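Local coordinates for Isomerase/lactonizing enzyme (Agrobacterium fabrum str. C58, PDB 2NQL), which is a member of the enolase superfamily, in the mandelate racemase/muconate lactonizing enzyme group, and binds a sodium ion in its barrel domain, at residues Gly321-Ala326 / Leu373-Pro377; Pro33-Ile37 / Pro47-Arg51. One frame throughout, in Å; residues are numbered along the deposited sequence.

Interaction 1: residues Gly321-Ala326 / Leu373-Pro377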
loop_
_atom_site.group_PDB
_atom_site.type_symbol
_atom_site.label_atom_id
_atom_site.label_comp_id
_atom_site.label_asym_id
_atom_site.label_seq_id
_atom_site.Cartn_x
_atom_site.Cartn_y
_atom_site.Cartn_z
ATOM N N GLY A 321 16.985 -3.907 -15.957
ATOM C CA GLY A 321 16.518 -4.061 -17.325
ATOM C C GLY A 321 15.446 -5.142 -17.447
ATOM O O GLY A 321 14.821 -5.254 -18.490
ATOM N N ILE A 322 15.240 -5.942 -16.384
ATOM C CA ILE A 322 14.255 -7.055 -16.422
ATOM C C ILE A 322 12.802 -6.526 -16.445
ATOM O O ILE A 322 12.011 -6.867 -17.349
ATOM C CB ILE A 322 14.485 -8.074 -15.237
ATOM C CG1 ILE A 322 15.888 -8.738 -15.273
ATOM C CG2 ILE A 322 13.330 -9.099 -15.110
ATOM C CD1 ILE A 322 16.219 -9.515 -16.519
ATOM N N PHE A 323 12.434 -5.698 -15.461
ATOM C CA PHE A 323 11.140 -5.037 -15.554
ATOM C C PHE A 323 10.978 -4.042 -16.702
ATOM O O PHE A 323 9.875 -3.853 -17.189
ATOM C CB PHE A 323 10.559 -4.548 -14.213
ATOM C CG PHE A 323 11.331 -3.417 -13.541
ATOM C CD1 PHE A 323 11.378 -2.129 -14.085
ATOM C CD2 PHE A 323 11.920 -3.629 -12.302
ATOM C CE1 PHE A 323 12.057 -1.080 -13.410
ATOM C CE2 PHE A 323 12.609 -2.608 -11.619
ATOM C CZ PHE A 323 12.669 -1.329 -12.173
ATOM N N LEU A 324 12.077 -3.449 -17.161
ATOM C CA LEU A 324 11.963 -2.612 -18.358
ATOM C C LEU A 324 11.590 -3.469 -19.587
ATOM O O LEU A 324 10.718 -3.093 -20.355
ATOM C CB LEU A 324 13.252 -1.833 -18.623
ATOM C CG LEU A 324 13.197 -0.960 -19.888
ATOM C CD1 LEU A 324 12.095 0.077 -19.807
ATOM C CD2 LEU A 324 14.569 -0.303 -20.094
ATOM N N ALA A 325 12.250 -4.609 -19.753
ATOM C CA ALA A 325 11.927 -5.508 -20.850
ATOM C C ALA A 325 10.470 -5.954 -20.781
ATOM O O ALA A 325 9.774 -5.944 -21.793
ATOM C CB ALA A 325 12.839 -6.692 -20.861
ATOM N N ALA A 326 10.012 -6.301 -19.573
ATOM C CA ALA A 326 8.577 -6.544 -19.330
ATOM C C ALA A 326 7.689 -5.379 -19.753
ATOM O O ALA A 326 6.670 -5.604 -20.419
ATOM C CB ALA A 326 8.348 -6.925 -17.860
ATOM N N LEU A 373 10.409 -13.197 -21.828
ATOM C CA LEU A 373 10.811 -11.822 -21.640
ATOM C C LEU A 373 11.776 -11.367 -22.750
ATOM O O LEU A 373 11.739 -10.199 -23.176
ATOM C CB LEU A 373 11.462 -11.738 -20.261
ATOM C CG LEU A 373 11.673 -10.400 -19.594
ATOM C CD1 LEU A 373 10.343 -9.735 -19.336
ATOM C CD2 LEU A 373 12.450 -10.664 -18.301
ATOM N N GLY A 374 12.631 -12.289 -23.204
ATOM C CA GLY A 374 13.615 -12.003 -24.259
ATOM C C GLY A 374 14.942 -11.477 -23.721
ATOM O O GLY A 374 15.881 -11.230 -24.493
ATOM N N VAL A 375 15.019 -11.257 -22.398
ATOM C CA VAL A 375 16.275 -10.884 -21.748
ATOM C C VAL A 375 16.409 -11.696 -20.473
ATOM O O VAL A 375 15.414 -12.231 -19.987
ATOM C CB VAL A 375 16.410 -9.336 -21.422
ATOM C CG1 VAL A 375 16.172 -8.445 -22.679
ATOM C CG2 VAL A 375 15.485 -8.914 -20.274
ATOM N N ARG A 376 17.632 -11.777 -19.951
ATOM C CA ARG A 376 17.908 -12.367 -18.620
ATOM C C ARG A 376 19.169 -11.682 -18.073
ATOM O O ARG A 376 19.902 -11.040 -18.844
ATOM C CB ARG A 376 18.138 -13.877 -18.759
ATOM C CG ARG A 376 19.394 -14.208 -19.560
ATOM C CD ARG A 376 19.736 -15.665 -19.507
ATOM N NE ARG A 376 21.050 -15.932 -20.103
ATOM C CZ ARG A 376 21.461 -17.135 -20.478
ATOM N NH1 ARG A 376 20.656 -18.185 -20.324
ATOM N NH2 ARG A 376 22.670 -17.280 -21.009
ATOM N N PRO A 377 19.441 -11.793 -16.758
ATOM C CA PRO A 377 20.712 -11.282 -16.258
ATOM C C PRO A 377 21.884 -11.952 -16.958
ATOM O O PRO A 377 21.846 -13.154 -17.265
ATOM C CB PRO A 377 20.677 -11.647 -14.761
ATOM C CG PRO A 377 19.157 -11.629 -14.449
ATOM C CD PRO A 377 18.621 -12.356 -15.658
#
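In the C-terminal TIM-barrel-like domain of this enolase-superfamily protein, the first turn of helix 322-331 packs against residues 373-377, which run into the short strand 376-377. The contact is apolar, without a hydrogen bond between the segments, and buries 288 Å² in all. Ile322 and Leu373 give up the most surface, followed by Ala325. Ile322 leaves the helix sideways, but its m,m rotamer carries CD1 across to residues 375-377: Ile322 CD1 lies 3.9 Å from Val375 CG2, 3.9 Å from Arg376 CA and 3.8 Å from Pro377 CD. Its other branch turns to Leu373, with Ile322 CG2 3.7 Å from Leu373 CD2. Leu373 spans one turn of the helix, because its second methyl reaches the far end of the segment, Leu373 CD1 standing 3.7 Å from Ala326 CB. One turn along the helix from Ile322, the CA-to-CB bond of Ala325 points toward the partner, and Ala325 CB meets Leu373 CG (4.1 Å); Ala326 CA is 6.2 Å from Leu373 CA. Gly321 is the N-cap residue, and its carbonyl O accepts the first helical bond from Ala325 N at 2.9 Å. The same helix end is held by Glu68 of the N-terminal domain's strand 64-70, which accepts from the backbone of Phe323, while Ile128 of helix 117-138 touches Ala326 and Leu373. Arg376 turns away to a salt bridge with Asp355, whose backbone also pairs with its own. The closest pair of side-chain atoms is Ala325 CB and Val375 CG2, 3.5 Å apart.

Interaction 2: residues Pro33-Ile37 / Pro47-Arg51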
loop_
_atom_site.group_PDB
_atom_site.type_symbol
_atom_site.label_atom_id
_atom_site.label_comp_id
_atom_site.label_asym_id
_atom_site.label_seq_id
_atom_site.Cartn_x
_atom_site.Cartn_y
_atom_site.Cartn_z
ATOM N N PRO A 33 21.375 6.256 8.518
ATOM C CA PRO A 33 21.777 4.858 8.532
ATOM C C PRO A 33 21.315 4.080 7.291
ATOM O O PRO A 33 20.203 4.296 6.795
ATOM C CB PRO A 33 21.098 4.322 9.815
ATOM C CG PRO A 33 21.066 5.483 10.701
ATOM C CD PRO A 33 20.728 6.644 9.796
ATOM N N ASN A 34 22.222 3.262 6.778
ATOM C CA ASN A 34 21.990 2.376 5.634
ATOM C C ASN A 34 21.933 3.111 4.317
ATOM O O ASN A 34 21.486 2.565 3.332
ATOM C CB ASN A 34 20.776 1.442 5.862
ATOM C CG ASN A 34 20.905 0.682 7.151
ATOM O OD1 ASN A 34 21.955 0.084 7.412
ATOM N ND2 ASN A 34 19.883 0.766 8.012
ATOM N N GLY A 35 22.451 4.336 4.305
ATOM C CA GLY A 35 22.763 5.009 3.043
ATOM C C GLY A 35 21.617 5.838 2.492
ATOM O O GLY A 35 21.589 6.152 1.290
ATOM N N TYR A 36 20.641 6.185 3.333
ATOM C CA TYR A 36 19.510 6.988 2.852
ATOM C C TYR A 36 19.681 8.485 3.102
ATOM O O TYR A 36 20.247 8.893 4.126
ATOM C CB TYR A 36 18.184 6.538 3.477
ATOM C CG TYR A 36 17.860 5.107 3.114
ATOM C CD1 TYR A 36 17.531 4.762 1.796
ATOM C CD2 TYR A 36 17.868 4.107 4.087
ATOM C CE1 TYR A 36 17.246 3.441 1.449
ATOM C CE2 TYR A 36 17.571 2.784 3.754
ATOM C CZ TYR A 36 17.267 2.465 2.426
ATOM O OH TYR A 36 16.968 1.173 2.094
ATOM N N ILE A 37 19.138 9.274 2.186
ATOM C CA ILE A 37 19.141 10.748 2.311
ATOM C C ILE A 37 17.808 11.370 1.906
ATOM O O ILE A 37 17.219 11.009 0.886
ATOM C CB ILE A 37 20.368 11.370 1.553
ATOM C CG1 ILE A 37 20.617 12.820 1.981
ATOM C CG2 ILE A 37 20.272 11.175 0.057
ATOM C CD1 ILE A 37 22.119 13.166 1.939
ATOM N N PRO A 47 18.034 6.723 -2.159
ATOM C CA PRO A 47 19.186 5.903 -1.912
ATOM C C PRO A 47 20.456 6.601 -2.412
ATOM O O PRO A 47 20.378 7.456 -3.318
ATOM C CB PRO A 47 18.939 4.679 -2.801
ATOM C CG PRO A 47 18.164 5.214 -3.988
ATOM C CD PRO A 47 17.310 6.332 -3.397
ATOM N N THR A 48 21.591 6.197 -1.860
ATOM C CA THR A 48 22.897 6.660 -2.319
ATOM C C THR A 48 23.587 5.588 -3.178
ATOM O O THR A 48 24.792 5.364 -3.089
ATOM C CB THR A 48 23.785 7.125 -1.118
ATOM O OG1 THR A 48 23.848 6.089 -0.127
ATOM C CG2 THR A 48 23.179 8.432 -0.503
ATOM N N PHE A 49 22.785 4.896 -3.982
ATOM C CA PHE A 49 23.200 3.670 -4.686
ATOM C C PHE A 49 22.004 3.289 -5.573
ATOM O O PHE A 49 20.887 3.814 -5.382
ATOM C CB PHE A 49 23.535 2.524 -3.714
ATOM C CG PHE A 49 22.504 2.348 -2.644
ATOM C CD1 PHE A 49 21.313 1.667 -2.935
ATOM C CD2 PHE A 49 22.683 2.913 -1.371
ATOM C CE1 PHE A 49 20.299 1.545 -1.959
ATOM C CE2 PHE A 49 21.686 2.791 -0.382
ATOM C CZ PHE A 49 20.493 2.108 -0.681
ATOM N N ASP A 50 22.239 2.404 -6.532
ATOM C CA ASP A 50 21.154 1.847 -7.352
ATOM C C ASP A 50 20.918 0.449 -6.815
ATOM O O ASP A 50 21.873 -0.246 -6.462
ATOM C CB ASP A 50 21.566 1.742 -8.806
ATOM C CG ASP A 50 21.487 3.069 -9.548
ATOM O OD1 ASP A 50 20.956 4.068 -9.010
ATOM O OD2 ASP A 50 21.969 3.101 -10.700
ATOM N N ARG A 51 19.655 0.038 -6.723
ATOM C CA ARG A 51 19.363 -1.307 -6.170
ATOM C C ARG A 51 17.996 -1.741 -6.675
ATOM O O ARG A 51 17.080 -0.927 -6.758
ATOM C CB ARG A 51 19.364 -1.281 -4.626
ATOM C CG ARG A 51 19.250 -2.681 -3.963
ATOM C CD ARG A 51 19.596 -2.605 -2.472
ATOM N NE ARG A 51 18.789 -1.649 -1.726
ATOM C CZ ARG A 51 19.110 -1.212 -0.506
ATOM N NH1 ARG A 51 20.241 -1.619 0.095
ATOM N NH2 ARG A 51 18.316 -0.345 0.086
HETATM O O HOH W 1 19.923 0.127 2.657
#
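Residues 33-37 lead into one strand of a small two-stranded antiparallel hairpin, and residues 47-51 leave the other strand for strand 50-59 of the N-terminal domain. Asn34 uses its backbone: a water donates to Asn34 O (3.0 Å) and accepts from Arg51 NH2 (3.1 Å), while its side-chain ND2 bonds to Asp84 of the second subunit. Gly35 and Tyr36 form a G1 beta bulge, and Gly35 lies where a CB would clash with Thr48 OG1 and the Phe49 ring. Gly35 O accepts from Thr48 OG1 at 2.7 Å and, weakly, from Thr48 N at 3.2 Å. Tyr36 touches Pro47, with Tyr36 CD1 4.2 Å from Pro47 CA, and Phe49, with Tyr36 CE1 4.1 Å from Phe49 CZ. Its OH receives a weak bond from Arg51 NH2 (2.9 Å), but also bonds to Asp84 of the second subunit and to Ala74 N. Ile37 closes the contact, Ile37 CG2 being 4.0 Å from Thr48 CG2. Arg51 is held mainly by the carbonyls of Gly71 and Ile72. Thr48 OG1 to Gly35 O is thus the only strong direct hydrogen bond between the segments, and the Tyr36 end is tied to the dimer interface through Asp84 of the second subunit.

Overall arrangement
Interaction 2 comes first along the chain and interaction 1 follows, with no overlap in sequence. Their centres are 24 Å apart and their nearest atoms about 7 Å, so they do not touch. Strands 50-59 and 64-70 are neighbours in the N-terminal antiparallel sheet: the first continues from interaction 2, and the second supplies Glu68 and Trp66 to interaction 1. Asp50 also touches Val318, shortly before helix 322-331. The centre of interaction 1, which is buried, lies about 13 Å from the centre of the chain; that of interaction 2, which meets the second subunit, lies about 19 Å from it. Neither includes the sodium ligands Glu240 and Glu266, which belong to the barrel domain.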